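Local coordinates for protein prolyl-tRNA synthetase (Naegleria fowleri, PDB 6UYH) that probably attaches proline to its cognate tRNA at the expense of ATP, as a class II aminoacyl-tRNA synthetase, and binds the inhibitor halofuginone together with an ATP analogue, at residues A200-K205 against S404-A409; Q299-P304 against P356-V361; E448-K453 against E492-E497. One frame throughout, in Å; residues are numbered along the deposited sequence.

Overall arrangement
From the N terminus, the chain first reaches residues 200-205, just after helix 177-198 of the class II core. It runs on to helix 391-415, where 404-409 packs on 200-202 and closes interaction 1. This ties the class II core to that helix. Interaction 2 forms within this loop: strands 300-304 and 357-361, in the anticodon-binding domain, pair there, so the smaller loop lies wholly inside the larger one. The nearest atoms of these two contacts are about 6 Å apart. Interaction 3 follows in series. It joins helix 444-457 to the loop before strand 505-512, within the C-terminal region. Its centre lies about 54 Å from that of interaction 2, on the opposite side of the chain's centre.

Interaction 1: A200-K205 against S404-A409; sequences AVPVIK and SMLNKA. With EDO (1,2-ethanediol), chain Z.
Ala200 packs against one turn of helix 391-415 at Met405 and Leu406. Its CB lies 3.9 Å from Met405 CB and 4.0 Å from Leu406 CB. The chain leaves helix 177-198 at Ala200 with positive phi, before the extended residues 201-203. Ala200 O accepts a CA-H...O contact from Leu406 CA at 3.5 Å. His283 of helix 274-283 touches both Ala200 and Met405.

Val201 points away from 404-409; its side chain touches Tyr195 and Val278. It meets the helix through its backbone, with Val201 C 3.8 Å from Leu406 CD1.

Pro202 turns back to the helix. Leu406 has CG anti to its backbone N (chi1 174°), and chi2 (61°) sets CD1. This branch lies against the backbone from Ala200 C to Pro202 N, and also against the ring, 4.0 Å from Pro202 CD. The Pro202 and Leu406 side chains slide past each other in opposite directions. Pro202 CD also rests 3.5 Å from Ala409 CB, and Pro202 CG lies near the carbonyl of Ala409.

On the helix, Ser404 OG and Asn407 ND2 each hydrogen-bond a hydroxyl of one 1,2-ethanediol, which probably comes from the crystallisation liquor.

The contact between the protein segments is almost wholly apolar. Close fit of aliphatic groups and a proline ring joins the class II core to helix 391-415, so the contact rests on shape and burial of apolar surface.

Interaction 2: Q299-P304 against P356-V361; sequences QVVVIP and PLRIEV. With EDO (1,2-ethanediol), chain R.
Strands 300-304 and 357-361 form a parallel pair inside the five-stranded mixed sheet of the anticodon-binding domain. Val300 is level with Leu357, and the register continues to Pro304 with Val361. Four good backbone bonds join them, among them Ile359 N to Val301 O (2.9 Å) and Ile303 N to Ile359 O (2.8 Å). The bond from Leu357 N to Gln299 O is weak.

Val300, Val302, Leu357, Ile359 and Val361 share one face. Val300 CG1 is anti to its backbone N (chi1 -179°) and meets Ile359 CD1 at 3.8 Å. Val302 CG1 touches Val361 CG2 at 4.1 Å. Thr319 of helix 313-328 packs on this face.

Val301, Ile303, Arg358 and Glu360 lie on the other face, beside helix 343-353. Ile303 CD1 touches Arg358 CD at 3.8 Å. In Arg358, chi3 (81°) bends the chain and sets NE; NE and NH2 then meet Glu360 OE2 side-on, near the guanidinium plane. Arg358 NE is 2.8 Å from Glu360 OE2, which accepts it through its anti lone pair. Arg358 NH1 bridges Glu351, and Tyr347 adds a cation-pi contact.

The carboxylates of Glu360 and Glu351 thus balance the guanidinium of the buried Arg358, which probably favours the ionised form of both.

Interaction 3: E448-K453 against E492-E497; sequences EYIKEK and ENFYPE
Between 448-453 and 492-497 the backbones come nearest at Tyr449 and Tyr495, whose CA atoms are 6.5 Å apart. Tyr449 points toward the loop and has the largest share of any residue in the contact. With CG anti to the backbone N (chi1 175°), its ring extends to the loop, where Tyr495 CD1 lies over one face. That atom is displaced toward the rim and is 3.3 Å from Tyr449 CG. The two ring planes are inclined at 33°, with centroids 4.9 Å apart, so the pair is oblique. On the Tyr495 ring, Glu497 CB lies over one face.

Further out, Pro496 CD approaches Tyr449 CZ at 3.5 Å, and the two side chains cross at about a right angle. Phe494 O comes to 3.3 Å from Tyr449 CE2.

The loop is shaped by an Asx turn, in which Asn493 OD1 accepts from Tyr495 N at 2.9 Å. Asn493 ND2 is held in addition by Lys501 O. This loop and helix both belong to the C-terminal region of prolyl-tRNA synthetase.

Ile450 reaches the loop by its end, with CD1 4.1 Å from Phe494 CB. Both residues also pack on Ile438 of strand 435-440. A water donates to Phe494 O and accepts weakly from Lys453 NZ. The same NZ makes a weak bond to Tyr449 OH, and Lys453 has a cation-pi contact with Trp423.

Interaction 1: A200-K205 against S404-A409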
ATOM      1  N   ALA A 200     -14.058  -5.184  16.749  1.00 18.08           N
ATOM      2  CA  ALA A 200     -15.056  -5.617  17.733  1.00 18.85           C
ATOM      3  C   ALA A 200     -15.917  -6.766  17.205  1.00 21.08           C
ATOM      4  O   ALA A 200     -17.110  -6.852  17.496  1.00 20.12           O
ATOM      5  CB  ALA A 200     -15.927  -4.441  18.192  1.00 23.60           C
ATOM      6  N   VAL A 201     -15.311  -7.663  16.435  1.00 19.95           N
ATOM      7  CA  VAL A 201     -15.997  -8.829  15.875  1.00 19.78           C
ATOM      8  C   VAL A 201     -15.456 -10.080  16.561  1.00 20.54           C
ATOM      9  O   VAL A 201     -14.243 -10.314  16.532  1.00 18.87           O
ATOM     10  CB  VAL A 201     -15.809  -8.934  14.353  1.00 21.10           C
ATOM     11  CG1 VAL A 201     -16.314 -10.295  13.863  1.00 20.91           C
ATOM     12  CG2 VAL A 201     -16.538  -7.797  13.630  1.00 22.12           C
ATOM     13  N   PRO A 202     -16.301 -10.920  17.150  1.00 19.62           N
ATOM     14  CA  PRO A 202     -15.801 -12.136  17.798  1.00 20.42           C
ATOM     15  C   PRO A 202     -15.497 -13.219  16.776  1.00 18.57           C
ATOM     16  O   PRO A 202     -16.101 -13.280  15.703  1.00 21.57           O
ATOM     17  CB  PRO A 202     -16.964 -12.545  18.711  1.00 25.31           C
ATOM     18  CG  PRO A 202     -18.181 -12.091  17.956  1.00 18.78           C
ATOM     19  CD  PRO A 202     -17.759 -10.775  17.297  1.00 18.45           C
ATOM     20  N   VAL A 203     -14.542 -14.092  17.126  1.00 21.67           N
ATOM     21  CA  VAL A 203     -14.091 -15.134  16.209  1.00 19.84           C
ATOM     22  C   VAL A 203     -14.078 -16.472  16.926  1.00 19.89           C
ATOM     23  O   VAL A 203     -14.078 -16.553  18.157  1.00 23.04           O
ATOM     24  CB  VAL A 203     -12.682 -14.872  15.613  1.00 20.28           C
ATOM     25  CG1 VAL A 203     -12.592 -13.512  14.938  1.00 21.82           C
ATOM     26  CG2 VAL A 203     -11.613 -15.028  16.670  1.00 22.46           C
ATOM     27  N   ILE A 204     -14.054 -17.532  16.122  1.00 19.83           N
ATOM     28  CA  ILE A 204     -13.829 -18.893  16.594  1.00 21.73           C
ATOM     29  C   ILE A 204     -12.644 -19.449  15.822  1.00 22.28           C
ATOM     30  O   ILE A 204     -12.670 -19.482  14.585  1.00 21.96           O
ATOM     31  CB  ILE A 204     -15.056 -19.790  16.390  1.00 24.29           C
ATOM     32  CG1 ILE A 204     -16.253 -19.252  17.172  1.00 28.72           C
ATOM     33  CG2 ILE A 204     -14.730 -21.208  16.850  1.00 23.47           C
ATOM     34  CD1 ILE A 204     -17.551 -19.940  16.809  1.00 39.67           C
ATOM     35  N   LYS A 205     -11.611 -19.883  16.542  1.00 20.80           N
ATOM     36  CA  LYS A 205     -10.442 -20.485  15.915  1.00 18.67           C
ATOM     37  C   LYS A 205     -10.682 -21.969  15.672  1.00 19.38           C
ATOM     38  O   LYS A 205     -11.188 -22.671  16.538  1.00 20.91           O
ATOM     39  CB  LYS A 205      -9.217 -20.334  16.815  1.00 22.14           C
ATOM     40  CG  LYS A 205      -8.687 -18.933  16.979  1.00 20.84           C
ATOM     41  CD  LYS A 205      -7.581 -18.965  18.033  1.00 21.29           C
ATOM     42  CE  LYS A 205      -6.886 -17.606  18.174  1.00 24.45           C
ATOM     43  NZ  LYS A 205      -5.867 -17.685  19.265  1.00 24.09           N
ATOM     44  N   SER A 404     -18.632  -2.960  24.461  1.00 26.28           N
ATOM     45  CA  SER A 404     -20.049  -3.292  24.341  1.00 31.39           C
ATOM     46  C   SER A 404     -20.358  -3.890  22.974  1.00 27.44           C
ATOM     47  O   SER A 404     -21.126  -4.856  22.868  1.00 25.87           O
ATOM     48  CB  SER A 404     -20.906  -2.047  24.572  1.00 35.22           C
ATOM     49  OG  SER A 404     -20.767  -1.534  25.890  1.00 36.36           O
ATOM     50  N   MET A 405     -19.788  -3.305  21.915  1.00 24.80           N
ATOM     51  CA  MET A 405     -19.997  -3.815  20.564  1.00 23.93           C
ATOM     52  C   MET A 405     -19.502  -5.248  20.445  1.00 29.39           C
ATOM     53  O   MET A 405     -20.187  -6.110  19.881  1.00 27.03           O
ATOM     54  CB  MET A 405     -19.294  -2.902  19.548  1.00 24.73           C
ATOM     55  CG  MET A 405     -19.937  -1.519  19.426  1.00 27.93           C
ATOM     56  SD  MET A 405     -19.025  -0.400  18.342  1.00 26.61           S
ATOM     57  CE  MET A 405     -19.060  -1.306  16.788  1.00 26.27           C
ATOM     58  N   LEU A 406     -18.307  -5.523  20.978  1.00 23.12           N
ATOM     59  CA  LEU A 406     -17.759  -6.875  20.910  1.00 22.52           C
ATOM     60  C   LEU A 406     -18.560  -7.843  21.777  1.00 26.72           C
ATOM     61  O   LEU A 406     -18.847  -8.973  21.362  1.00 25.88           O
ATOM     62  CB  LEU A 406     -16.287  -6.853  21.330  1.00 22.59           C
ATOM     63  CG  LEU A 406     -15.581  -8.200  21.468  1.00 23.36           C
ATOM     64  CD1 LEU A 406     -15.592  -8.900  20.125  1.00 21.21           C
ATOM     65  CD2 LEU A 406     -14.143  -8.013  21.995  1.00 25.14           C
ATOM     66  N   ASN A 407     -18.942  -7.409  22.977  1.00 28.13           N
ATOM     67  CA  ASN A 407     -19.688  -8.280  23.878  1.00 25.70           C
ATOM     68  C   ASN A 407     -21.063  -8.619  23.319  1.00 27.49           C
ATOM     69  O   ASN A 407     -21.516  -9.763  23.429  1.00 28.05           O
ATOM     70  CB  ASN A 407     -19.823  -7.615  25.246  1.00 27.28           C
ATOM     71  CG  ASN A 407     -18.516  -7.588  26.009  1.00 34.02           C
ATOM     72  OD1 ASN A 407     -17.629  -8.405  25.765  1.00 38.52           O
ATOM     73  ND2 ASN A 407     -18.397  -6.657  26.953  1.00 35.27           N
ATOM     74  N   LYS A 408     -21.747  -7.632  22.734  1.00 28.98           N
ATOM     75  CA  LYS A 408     -23.056  -7.882  22.139  1.00 31.49           C
ATOM     76  C   LYS A 408     -22.956  -8.889  21.001  1.00 27.66           C
ATOM     77  O   LYS A 408     -23.769  -9.816  20.906  1.00 25.61           O
ATOM     78  CB  LYS A 408     -23.657  -6.567  21.640  1.00 30.54           C
ATOM     79  CG  LYS A 408     -25.007  -6.707  20.935  1.00 32.45           C
ATOM     80  CD  LYS A 408     -25.530  -5.347  20.446  1.00 31.14           C
ATOM     81  CE  LYS A 408     -26.928  -5.483  19.839  1.00 36.58           C
ATOM     82  NZ  LYS A 408     -27.482  -4.219  19.269  1.00 33.97           N
ATOM     83  N   ALA A 409     -21.957  -8.732  20.137  1.00 23.98           N
ATOM     84  CA  ALA A 409     -21.809  -9.647  19.011  1.00 22.43           C
ATOM     85  C   ALA A 409     -21.425 -11.040  19.482  1.00 27.30           C
ATOM     86  O   ALA A 409     -21.892 -12.041  18.920  1.00 25.65           O
ATOM     87  CB  ALA A 409     -20.779  -9.098  18.026  1.00 22.48           C
TER
HETATM   88  C1  EDO Z 708     -22.072  -3.961  28.414  1.00 48.77           C
HETATM   89  O1  EDO Z 708     -22.372  -3.108  27.305  1.00 46.50           O
HETATM   90  C2  EDO Z 708     -21.154  -5.084  27.957  1.00 47.41           C
HETATM   91  O2  EDO Z 708     -19.797  -4.626  27.969  1.00 49.51           O

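Interaction 2: Q299-P304 against P356-V361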
ATOM      1  N   GLN A 299     -13.670   9.683  15.480  1.00 27.06           N
ATOM      2  CA  GLN A 299     -14.149   9.007  16.683  1.00 26.30           C
ATOM      3  C   GLN A 299     -15.176   9.827  17.447  1.00 27.78           C
ATOM      4  O   GLN A 299     -16.100   9.261  18.043  1.00 29.07           O
ATOM      5  CB  GLN A 299     -12.975   8.677  17.600  1.00 28.83           C
ATOM      6  CG  GLN A 299     -11.966   7.728  16.968  1.00 25.12           C
ATOM      7  CD  GLN A 299     -10.705   7.648  17.785  1.00 30.84           C
ATOM      8  OE1 GLN A 299     -10.041   8.660  18.014  1.00 34.04           O
ATOM      9  NE2 GLN A 299     -10.372   6.449  18.248  1.00 27.67           N
ATOM     10  N   VAL A 300     -15.025  11.149  17.454  1.00 29.10           N
ATOM     11  CA  VAL A 300     -15.888  12.039  18.224  1.00 31.05           C
ATOM     12  C   VAL A 300     -16.230  13.229  17.344  1.00 32.33           C
ATOM     13  O   VAL A 300     -15.332  13.854  16.774  1.00 32.34           O
ATOM     14  CB  VAL A 300     -15.217  12.525  19.527  1.00 33.85           C
ATOM     15  CG1 VAL A 300     -16.173  13.424  20.314  1.00 34.66           C
ATOM     16  CG2 VAL A 300     -14.750  11.351  20.379  1.00 37.19           C
ATOM     17  N   VAL A 301     -17.517  13.542  17.221  1.00 32.72           N
ATOM     18  CA  VAL A 301     -17.960  14.761  16.547  1.00 42.55           C
ATOM     19  C   VAL A 301     -18.545  15.696  17.597  1.00 43.49           C
ATOM     20  O   VAL A 301     -19.355  15.275  18.434  1.00 36.85           O
ATOM     21  CB  VAL A 301     -18.967  14.466  15.416  1.00 38.88           C
ATOM     22  CG1 VAL A 301     -20.222  13.754  15.937  1.00 36.04           C
ATOM     23  CG2 VAL A 301     -19.325  15.757  14.666  1.00 36.17           C
ATOM     24  N   VAL A 302     -18.107  16.956  17.577  1.00 39.56           N
ATOM     25  CA  VAL A 302     -18.562  17.971  18.523  1.00 40.98           C
ATOM     26  C   VAL A 302     -19.538  18.885  17.801  1.00 41.48           C
ATOM     27  O   VAL A 302     -19.229  19.409  16.724  1.00 44.64           O
ATOM     28  CB  VAL A 302     -17.381  18.774  19.100  1.00 45.51           C
ATOM     29  CG1 VAL A 302     -17.866  19.738  20.186  1.00 51.98           C
ATOM     30  CG2 VAL A 302     -16.314  17.849  19.653  1.00 42.97           C
ATOM     31  N   ILE A 303     -20.721  19.068  18.377  1.00 42.97           N
ATOM     32  CA  ILE A 303     -21.747  19.874  17.722  1.00 46.48           C
ATOM     33  C   ILE A 303     -22.227  20.974  18.663  1.00 50.18           C
ATOM     34  O   ILE A 303     -22.843  20.686  19.698  1.00 48.11           O
ATOM     35  CB  ILE A 303     -22.917  18.999  17.245  1.00 45.24           C
ATOM     36  CG1 ILE A 303     -22.403  17.878  16.335  1.00 45.97           C
ATOM     37  CG2 ILE A 303     -23.955  19.843  16.520  1.00 44.92           C
ATOM     38  CD1 ILE A 303     -23.491  17.024  15.730  1.00 50.03           C
ATOM     39  N   PRO A 304     -21.961  22.242  18.353  1.00 48.84           N
ATOM     40  CA  PRO A 304     -22.542  23.330  19.147  1.00 55.70           C
ATOM     41  C   PRO A 304     -23.977  23.582  18.710  1.00 58.16           C
ATOM     42  O   PRO A 304     -24.273  23.646  17.515  1.00 60.38           O
ATOM     43  CB  PRO A 304     -21.636  24.524  18.829  1.00 52.99           C
ATOM     44  CG  PRO A 304     -21.136  24.247  17.450  1.00 50.94           C
ATOM     45  CD  PRO A 304     -21.043  22.740  17.312  1.00 48.16           C
ATOM     46  N   PRO A 356     -18.663   7.021  16.307  1.00 25.75           N
ATOM     47  CA  PRO A 356     -19.104   6.331  17.533  1.00 27.53           C
ATOM     48  C   PRO A 356     -19.575   7.251  18.654  1.00 30.95           C
ATOM     49  O   PRO A 356     -20.440   6.841  19.439  1.00 31.38           O
ATOM     50  CB  PRO A 356     -17.866   5.512  17.946  1.00 28.08           C
ATOM     51  CG  PRO A 356     -16.726   6.049  17.137  1.00 31.59           C
ATOM     52  CD  PRO A 356     -17.316   6.611  15.884  1.00 25.02           C
ATOM     53  N   LEU A 357     -19.061   8.474  18.770  1.00 30.02           N
ATOM     54  CA  LEU A 357     -19.439   9.312  19.902  1.00 33.48           C
ATOM     55  C   LEU A 357     -19.724  10.729  19.432  1.00 33.76           C
ATOM     56  O   LEU A 357     -18.952  11.299  18.655  1.00 34.21           O
ATOM     57  CB  LEU A 357     -18.344   9.322  20.970  1.00 31.65           C
ATOM     58  CG  LEU A 357     -18.614  10.118  22.248  1.00 39.82           C
ATOM     59  CD1 LEU A 357     -19.803   9.539  23.042  1.00 37.12           C
ATOM     60  CD2 LEU A 357     -17.361  10.166  23.101  1.00 38.94           C
ATOM     61  N   ARG A 358     -20.834  11.288  19.902  1.00 34.08           N
ATOM     62  CA  ARG A 358     -21.206  12.668  19.627  1.00 35.67           C
ATOM     63  C   ARG A 358     -21.228  13.459  20.928  1.00 37.85           C
ATOM     64  O   ARG A 358     -21.744  12.984  21.945  1.00 38.56           O
ATOM     65  CB  ARG A 358     -22.576  12.735  18.944  1.00 36.09           C
ATOM     66  CG  ARG A 358     -23.149  14.129  18.781  1.00 44.30           C
ATOM     67  CD  ARG A 358     -24.443  14.094  17.974  1.00 43.47           C
ATOM     68  NE  ARG A 358     -25.615  13.711  18.761  1.00 44.07           N
ATOM     69  CZ  ARG A 358     -26.448  12.721  18.450  1.00 44.35           C
ATOM     70  NH1 ARG A 358     -26.252  11.991  17.361  1.00 41.21           N
ATOM     71  NH2 ARG A 358     -27.489  12.464  19.235  1.00 41.05           N
ATOM     72  N   ILE A 359     -20.649  14.656  20.897  1.00 39.01           N
ATOM     73  CA  ILE A 359     -20.717  15.602  22.006  1.00 41.42           C
ATOM     74  C   ILE A 359     -21.604  16.753  21.560  1.00 44.56           C
ATOM     75  O   ILE A 359     -21.332  17.392  20.536  1.00 43.31           O
ATOM     76  CB  ILE A 359     -19.324  16.097  22.426  1.00 41.74           C
ATOM     77  CG1 ILE A 359     -18.502  14.929  22.979  1.00 43.51           C
ATOM     78  CG2 ILE A 359     -19.430  17.242  23.451  1.00 45.78           C
ATOM     79  CD1 ILE A 359     -17.110  15.293  23.429  1.00 43.88           C
ATOM     80  N   GLU A 360     -22.684  16.994  22.306  1.00 44.91           N
ATOM     81  CA  GLU A 360     -23.592  18.109  22.063  1.00 46.93           C
ATOM     82  C   GLU A 360     -23.343  19.162  23.134  1.00 49.50           C
ATOM     83  O   GLU A 360     -23.447  18.867  24.328  1.00 50.44           O
ATOM     84  CB  GLU A 360     -25.053  17.655  22.096  1.00 52.20           C
ATOM     85  CG  GLU A 360     -25.394  16.492  21.172  1.00 48.60           C
ATOM     86  CD  GLU A 360     -26.776  15.921  21.452  1.00 55.09           C
ATOM     87  OE1 GLU A 360     -27.516  16.519  22.266  1.00 58.00           O
ATOM     88  OE2 GLU A 360     -27.125  14.875  20.863  1.00 52.67           O
ATOM     89  N   VAL A 361     -23.008  20.378  22.710  1.00 50.74           N
ATOM     90  CA  VAL A 361     -22.717  21.482  23.620  1.00 59.07           C
ATOM     91  C   VAL A 361     -23.840  22.501  23.485  1.00 61.18           C
ATOM     92  O   VAL A 361     -23.909  23.231  22.488  1.00 57.95           O
ATOM     93  CB  VAL A 361     -21.355  22.123  23.330  1.00 57.20           C
ATOM     94  CG1 VAL A 361     -21.018  23.139  24.410  1.00 58.33           C
ATOM     95  CG2 VAL A 361     -20.276  21.056  23.229  1.00 54.58           C
TER
HETATM   96  C1  EDO R 616      -7.234   7.964  20.543  1.00 53.00           C
HETATM   97  O1  EDO R 616      -6.342   7.216  21.379  1.00 59.22           O
HETATM   98  C2  EDO R 616      -7.376   7.240  19.212  1.00 46.73           C
HETATM   99  O2  EDO R 616      -7.860   5.911  19.451  1.00 40.39           O

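Interaction 3: E448-K453 against E492-E497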
ATOM      1  N   GLU A 448     -19.355 -34.057   1.885  1.00 25.68           N
ATOM      2  CA  GLU A 448     -20.160 -33.894   0.678  1.00 30.14           C
ATOM      3  C   GLU A 448     -21.586 -34.386   0.899  1.00 27.66           C
ATOM      4  O   GLU A 448     -22.549 -33.762   0.437  1.00 28.79           O
ATOM      5  CB  GLU A 448     -19.502 -34.634  -0.487  1.00 32.18           C
ATOM      6  CG  GLU A 448     -20.303 -34.608  -1.787  1.00 43.74           C
ATOM      7  CD  GLU A 448     -20.508 -33.203  -2.341  1.00 53.22           C
ATOM      8  OE1 GLU A 448     -19.662 -32.312  -2.080  1.00 43.56           O
ATOM      9  OE2 GLU A 448     -21.525 -32.997  -3.042  1.00 58.92           O
ATOM     10  N   TYR A 449     -21.740 -35.506   1.604  1.00 26.80           N
ATOM     11  CA  TYR A 449     -23.072 -35.999   1.945  1.00 27.16           C
ATOM     12  C   TYR A 449     -23.863 -34.957   2.733  1.00 27.61           C
ATOM     13  O   TYR A 449     -25.023 -34.671   2.419  1.00 29.56           O
ATOM     14  CB  TYR A 449     -22.948 -37.297   2.736  1.00 27.00           C
ATOM     15  CG  TYR A 449     -24.259 -37.833   3.245  1.00 28.08           C
ATOM     16  CD1 TYR A 449     -25.066 -38.619   2.430  1.00 32.18           C
ATOM     17  CD2 TYR A 449     -24.689 -37.568   4.540  1.00 29.00           C
ATOM     18  CE1 TYR A 449     -26.264 -39.128   2.889  1.00 32.44           C
ATOM     19  CE2 TYR A 449     -25.896 -38.074   5.007  1.00 28.78           C
ATOM     20  CZ  TYR A 449     -26.676 -38.850   4.175  1.00 29.75           C
ATOM     21  OH  TYR A 449     -27.877 -39.361   4.615  1.00 31.13           O
ATOM     22  N   ILE A 450     -23.247 -34.378   3.765  1.00 25.35           N
ATOM     23  CA  ILE A 450     -23.943 -33.390   4.587  1.00 22.54           C
ATOM     24  C   ILE A 450     -24.338 -32.182   3.749  1.00 26.42           C
ATOM     25  O   ILE A 450     -25.449 -31.649   3.882  1.00 26.05           O
ATOM     26  CB  ILE A 450     -23.065 -32.991   5.787  1.00 22.84           C
ATOM     27  CG1 ILE A 450     -22.879 -34.188   6.732  1.00 21.38           C
ATOM     28  CG2 ILE A 450     -23.654 -31.783   6.515  1.00 22.72           C
ATOM     29  CD1 ILE A 450     -21.731 -33.989   7.732  1.00 24.43           C
ATOM     30  N   LYS A 451     -23.439 -31.737   2.867  1.00 22.65           N
ATOM     31  CA  LYS A 451     -23.743 -30.594   2.019  1.00 23.02           C
ATOM     32  C   LYS A 451     -24.939 -30.876   1.117  1.00 24.27           C
ATOM     33  O   LYS A 451     -25.852 -30.048   0.995  1.00 25.96           O
ATOM     34  CB  LYS A 451     -22.512 -30.224   1.187  1.00 27.34           C
ATOM     35  N   GLU A 452     -24.937 -32.030   0.449  1.00 24.88           N
ATOM     36  CA  GLU A 452     -26.011 -32.328  -0.496  1.00 31.44           C
ATOM     37  C   GLU A 452     -27.344 -32.526   0.220  1.00 37.12           C
ATOM     38  O   GLU A 452     -28.388 -32.054  -0.255  1.00 33.42           O
ATOM     39  CB  GLU A 452     -25.658 -33.567  -1.326  1.00 32.90           C
ATOM     40  N   LYS A 453     -27.331 -33.222   1.365  1.00 30.68           N
ATOM     41  CA  LYS A 453     -28.577 -33.518   2.065  1.00 30.11           C
ATOM     42  C   LYS A 453     -29.168 -32.263   2.696  1.00 27.56           C
ATOM     43  O   LYS A 453     -30.376 -32.028   2.599  1.00 29.02           O
ATOM     44  CB  LYS A 453     -28.349 -34.592   3.131  1.00 28.96           C
ATOM     45  CG  LYS A 453     -29.626 -35.121   3.786  1.00 27.64           C
ATOM     46  CD  LYS A 453     -29.280 -36.205   4.806  1.00 33.68           C
ATOM     47  CE  LYS A 453     -30.513 -36.783   5.468  1.00 36.00           C
ATOM     48  NZ  LYS A 453     -30.078 -37.666   6.594  1.00 47.21           N
ATOM     49  N   GLU A 492     -23.611 -41.190  16.514  1.00 31.47           N
ATOM     50  CA  GLU A 492     -23.387 -41.826  15.224  1.00 34.17           C
ATOM     51  C   GLU A 492     -22.866 -40.823  14.196  1.00 27.73           C
ATOM     52  O   GLU A 492     -23.174 -39.629  14.242  1.00 25.76           O
ATOM     53  CB  GLU A 492     -24.675 -42.474  14.712  1.00 36.69           C
ATOM     54  N   ASN A 493     -22.052 -41.327  13.271  1.00 21.70           N
ATOM     55  CA  ASN A 493     -21.649 -40.541  12.109  1.00 21.35           C
ATOM     56  C   ASN A 493     -22.888 -40.047  11.355  1.00 23.23           C
ATOM     57  O   ASN A 493     -23.860 -40.787  11.180  1.00 25.70           O
ATOM     58  CB  ASN A 493     -20.776 -41.418  11.204  1.00 21.38           C
ATOM     59  CG  ASN A 493     -19.908 -40.636  10.272  1.00 20.86           C
ATOM     60  OD1 ASN A 493     -20.382 -39.793   9.512  1.00 25.24           O
ATOM     61  ND2 ASN A 493     -18.607 -40.921  10.309  1.00 23.49           N
ATOM     62  N   PHE A 494     -22.861 -38.779  10.929  1.00 21.58           N
ATOM     63  CA  PHE A 494     -23.960 -38.225  10.140  1.00 24.38           C
ATOM     64  C   PHE A 494     -24.066 -38.855   8.758  1.00 28.21           C
ATOM     65  O   PHE A 494     -25.124 -38.763   8.129  1.00 32.44           O
ATOM     66  CB  PHE A 494     -23.806 -36.711   9.967  1.00 25.42           C
ATOM     67  CG  PHE A 494     -24.448 -35.895  11.058  1.00 24.15           C
ATOM     68  CD1 PHE A 494     -24.552 -36.383  12.351  1.00 25.89           C
ATOM     69  CD2 PHE A 494     -24.949 -34.626  10.782  1.00 25.89           C
ATOM     70  CE1 PHE A 494     -25.141 -35.617  13.353  1.00 24.42           C
ATOM     71  CE2 PHE A 494     -25.542 -33.867  11.779  1.00 26.42           C
ATOM     72  CZ  PHE A 494     -25.633 -34.363  13.062  1.00 25.05           C
ATOM     73  N   TYR A 495     -22.994 -39.469   8.266  1.00 26.39           N
ATOM     74  CA  TYR A 495     -22.972 -40.102   6.957  1.00 24.28           C
ATOM     75  C   TYR A 495     -23.176 -41.598   7.145  1.00 27.34           C
ATOM     76  O   TYR A 495     -22.250 -42.280   7.616  1.00 27.87           O
ATOM     77  CB  TYR A 495     -21.636 -39.814   6.270  1.00 26.58           C
ATOM     78  CG  TYR A 495     -21.457 -40.376   4.877  1.00 31.66           C
ATOM     79  CD1 TYR A 495     -22.543 -40.595   4.031  1.00 30.54           C
ATOM     80  CD2 TYR A 495     -20.183 -40.672   4.400  1.00 33.62           C
ATOM     81  CE1 TYR A 495     -22.355 -41.103   2.750  1.00 31.16           C
ATOM     82  CE2 TYR A 495     -19.987 -41.177   3.132  1.00 36.52           C
ATOM     83  CZ  TYR A 495     -21.072 -41.390   2.310  1.00 38.93           C
ATOM     84  OH  TYR A 495     -20.869 -41.894   1.047  1.00 42.34           O
ATOM     85  N   PRO A 496     -24.351 -42.155   6.810  1.00 26.28           N
ATOM     86  CA  PRO A 496     -24.618 -43.565   7.151  1.00 29.79           C
ATOM     87  C   PRO A 496     -23.659 -44.554   6.512  1.00 28.11           C
ATOM     88  O   PRO A 496     -23.393 -45.610   7.108  1.00 29.60           O
ATOM     89  CB  PRO A 496     -26.056 -43.780   6.653  1.00 34.01           C
ATOM     90  CG  PRO A 496     -26.652 -42.420   6.625  1.00 31.95           C
ATOM     91  CD  PRO A 496     -25.532 -41.506   6.219  1.00 33.78           C
ATOM     92  N   GLU A 497     -23.149 -44.265   5.312  1.00 32.15           N
ATOM     93  CA  GLU A 497     -22.170 -45.150   4.693  1.00 34.19           C
ATOM     94  C   GLU A 497     -20.903 -45.270   5.522  1.00 33.30           C
ATOM     95  O   GLU A 497     -20.166 -46.251   5.370  1.00 32.97           O
ATOM     96  CB  GLU A 497     -21.812 -44.658   3.289  1.00 40.11           C
ATOM     97  CG  GLU A 497     -22.954 -44.761   2.301  1.00 56.66           C
ATOM     98  CD  GLU A 497     -23.500 -46.170   2.212  1.00 67.41           C
ATOM     99  OE1 GLU A 497     -22.688 -47.117   2.113  1.00 69.14           O
ATOM    100  OE2 GLU A 497     -24.738 -46.331   2.258  1.00 72.66           O
TER
HETATM  101  O   HOH W   1     -27.848 -37.928   8.798  1.00 40.92           O